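Local coordinates for protein putative S41 protease (Bacteroides fragilis NCTC 9343, PDB 3K50) that is a putative serine peptidase of family S41, probably hydrolysing peptide bonds, with a PDZ domain and a ClpP/crotonase-type peptidase domain, at residues Asn58-Ile63 with Ala326-Ala331. Sequence-based numbering, arbitrary orientation. Where two conformers were deposited one is given.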
ATOM      1  N   ASN A  58      13.358 -11.136   4.920  0.60 34.12           N
ATOM      2  CA  ASN A  58      13.149 -11.224   3.478  0.60 34.50           C
ATOM      3  C   ASN A  58      12.787  -9.861   2.892  0.60 35.34           C
ATOM      4  O   ASN A  58      11.670  -9.632   2.413  0.60 33.89           O
ATOM      5  CB  ASN A  58      12.049 -12.249   3.175  0.60 36.84           C
ATOM      6  CG  ASN A  58      11.908 -12.549   1.681  0.60 36.68           C
ATOM      7  OD1 ASN A  58      12.885 -12.554   0.945  0.60 40.99           O
ATOM      8  ND2 ASN A  58      10.684 -12.794   1.237  0.60 41.69           N
ATOM      9  N   GLY A  59      13.724  -8.927   2.957  1.00 32.52           N
ATOM     10  CA  GLY A  59      13.441  -7.603   2.451  1.00 32.73           C
ATOM     11  C   GLY A  59      12.505  -6.792   3.308  1.00 34.68           C
ATOM     12  O   GLY A  59      11.955  -5.780   2.835  1.00 34.35           O
ATOM     13  N   PHE A  60      12.355  -7.162   4.579  1.00 31.60           N
ATOM     14  CA  PHE A  60      11.500  -6.364   5.454  1.00 30.21           C
ATOM     15  C   PHE A  60      12.235  -5.062   5.839  1.00 30.96           C
ATOM     16  O   PHE A  60      11.760  -3.943   5.599  1.00 29.45           O
ATOM     17  CB  PHE A  60      11.037  -7.149   6.659  1.00 30.59           C
ATOM     18  CG  PHE A  60      10.468  -8.508   6.346  1.00 28.22           C
ATOM     19  CD1 PHE A  60       9.695  -8.727   5.213  1.00 34.26           C
ATOM     20  CD2 PHE A  60      10.653  -9.545   7.225  1.00 29.01           C
ATOM     21  CE1 PHE A  60       9.190  -9.972   4.949  1.00 29.72           C
ATOM     22  CE2 PHE A  60      10.127 -10.801   6.973  1.00 35.07           C
ATOM     23  CZ  PHE A  60       9.380 -11.009   5.851  1.00 32.01           C
ATOM     24  N   SER A  61      13.422  -5.199   6.388  1.00 33.74           N
ATOM     25  CA  SER A  61      14.240  -4.043   6.683  1.00 29.59           C
ATOM     26  C   SER A  61      14.772  -3.467   5.406  1.00 31.46           C
ATOM     27  O   SER A  61      15.157  -4.197   4.500  1.00 29.87           O
ATOM     28  CB  SER A  61      15.412  -4.457   7.563  1.00 30.83           C
ATOM     29  OG  SER A  61      14.951  -4.981   8.774  1.00 26.65           O
ATOM     30  N   LYS A  62      14.867  -2.139   5.335  1.00 32.94           N
ATOM     31  CA  LYS A  62      15.384  -1.525   4.121  1.00 34.05           C
ATOM     32  C   LYS A  62      15.870  -0.086   4.317  1.00 31.69           C
ATOM     33  O   LYS A  62      15.523   0.567   5.291  1.00 35.72           O
ATOM     34  CB  LYS A  62      14.314  -1.510   3.050  1.00 34.10           C
ATOM     35  CG  LYS A  62      13.109  -0.747   3.385  1.00 38.72           C
ATOM     36  CD  LYS A  62      11.958  -1.172   2.461  1.00 55.20           C
ATOM     37  CE  LYS A  62      10.700  -0.306   2.643  1.00 62.24           C
ATOM     38  NZ  LYS A  62      10.931   1.148   2.284  1.00 58.20           N
ATOM     39  N   ILE A  63      16.681   0.368   3.367  1.00 36.57           N
ATOM     40  CA  ILE A  63      17.234   1.724   3.365  1.00 35.84           C
ATOM     41  C   ILE A  63      16.385   2.575   2.427  1.00 38.34           C
ATOM     42  O   ILE A  63      16.050   2.154   1.311  1.00 35.48           O
ATOM     43  CB  ILE A  63      18.715   1.769   2.895  1.00 35.08           C
ATOM     44  CG1 ILE A  63      19.626   0.847   3.734  1.00 35.60           C
ATOM     45  CG2 ILE A  63      19.225   3.250   2.830  1.00 31.50           C
ATOM     46  CD1 ILE A  63      19.668   1.147   5.268  1.00 27.65           C
ATOM     47  N   ALA A 326       2.004  -9.571   0.637  1.00 28.49           N
ATOM     48  CA  ALA A 326       3.476  -9.582   0.565  1.00 31.29           C
ATOM     49  C   ALA A 326       4.178 -10.536   1.526  1.00 30.34           C
ATOM     50  O   ALA A 326       5.276 -11.015   1.246  1.00 31.97           O
ATOM     51  CB  ALA A 326       4.019  -8.190   0.811  1.00 25.73           C
ATOM     52  N   GLY A 327       3.564 -10.788   2.650  1.00 26.27           N
ATOM     53  CA  GLY A 327       4.201 -11.665   3.664  1.00 31.35           C
ATOM     54  C   GLY A 327       5.058 -10.941   4.711  1.00 28.64           C
ATOM     55  O   GLY A 327       5.881 -11.559   5.400  1.00 27.86           O
ATOM     56  N   GLU A 328       4.891  -9.634   4.861  1.00 31.20           N
ATOM     57  CA  GLU A 328       5.675  -8.889   5.868  1.00 27.26           C
ATOM     58  C   GLU A 328       4.993  -9.009   7.267  1.00 30.00           C
ATOM     59  O   GLU A 328       4.194  -8.211   7.619  1.00 29.63           O
ATOM     60  CB  GLU A 328       5.902  -7.429   5.415  1.00 28.22           C
ATOM     61  CG  GLU A 328       6.894  -6.678   6.255  1.00 27.39           C
ATOM     62  CD  GLU A 328       7.187  -5.350   5.632  1.00 36.22           C
ATOM     63  OE1 GLU A 328       7.917  -5.349   4.626  1.00 32.07           O
ATOM     64  OE2 GLU A 328       6.652  -4.330   6.126  1.00 34.38           O
ATOM     65  N   TYR A 329       5.339 -10.037   8.053  1.00 32.18           N
ATOM     66  CA  TYR A 329       4.598 -10.352   9.279  1.00 32.81           C
ATOM     67  C   TYR A 329       5.167  -9.718  10.557  1.00 32.81           C
ATOM     68  O   TYR A 329       4.744 -10.096  11.649  1.00 28.97           O
ATOM     69  CB  TYR A 329       4.498 -11.903   9.447  1.00 31.55           C
ATOM     70  CG  TYR A 329       5.815 -12.595   9.499  1.00 34.11           C
ATOM     71  CD1 TYR A 329       6.444 -13.036   8.335  1.00 31.71           C
ATOM     72  CD2 TYR A 329       6.464 -12.827  10.706  1.00 38.07           C
ATOM     73  CE1 TYR A 329       7.648 -13.673   8.382  1.00 31.05           C
ATOM     74  CE2 TYR A 329       7.739 -13.431  10.753  1.00 28.99           C
ATOM     75  CZ  TYR A 329       8.318 -13.868   9.608  1.00 32.76           C
ATOM     76  OH  TYR A 329       9.555 -14.495   9.672  1.00 33.23           O
ATOM     77  N   VAL A 330       6.166  -8.836  10.400  1.00 31.45           N
ATOM     78  CA  VAL A 330       6.835  -8.122  11.495  1.00 31.64           C
ATOM     79  C   VAL A 330       6.772  -6.635  11.153  1.00 33.92           C
ATOM     80  O   VAL A 330       6.456  -6.286   9.996  1.00 35.26           O
ATOM     81  CB  VAL A 330       8.277  -8.600  11.702  1.00 32.50           C
ATOM     82  CG1 VAL A 330       8.315  -9.984  12.403  1.00 29.06           C
ATOM     83  CG2 VAL A 330       9.020  -8.625  10.372  1.00 31.81           C
ATOM     84  N   ALA A 331       6.963  -5.761  12.150  1.00 30.86           N
ATOM     85  CA  ALA A 331       6.860  -4.333  11.910  1.00 31.48           C
ATOM     86  C   ALA A 331       8.221  -3.690  11.911  1.00 30.82           C
ATOM     87  O   ALA A 331       9.102  -4.087  12.699  1.00 28.42           O
ATOM     88  CB  ALA A 331       5.970  -3.680  12.998  1.00 30.67           C
TER
HETATM   89  O   HOH W   1       7.407 -12.906   1.925  1.00 51.09           O
HETATM   90  O   HOH W   2       9.434  -3.037   4.138  1.00 42.96           O
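A single side chain, F60, carries nearly the whole contact: its ring touches four consecutive residues, G327 to V330, yet no direct hydrogen bond joins the two segments. The segments lead into strands 62-65 and 330-336, both paired antiparallel with strand 342-352, so the contact joins the S41 N-terminal region to the loop before strand 330-336, in the family S41 peptidase region, beside a shared sheet. F60 CG lies anti to the carbonyl carbon (chi1 -49°), and CB points toward 326-331. The ring makes an offset edge-to-face pair with Y329, its edge toward the tyrosine face and the planes 79° apart. The two ring centroids are separated by 5.7 Å. V330 crosses F60 at about a right angle and sets CG2 3.7 Å from F60 CD2, while V347 of the shared strand touches both side chains. E328, centre of an inverse gamma turn, runs its extended chain past F60 in the opposite sense, E328 CG lying 3.6 Å from F60 CD1. The carboxylate of E328 is salt-bridged to R302 through OE1, and a water donates both to this oxygen (2.8 Å from E328 OE1) and to the backbone O of F60. At the far tip of the ring, F60 CZ lies 3.6 Å from the carbonyl O of G327.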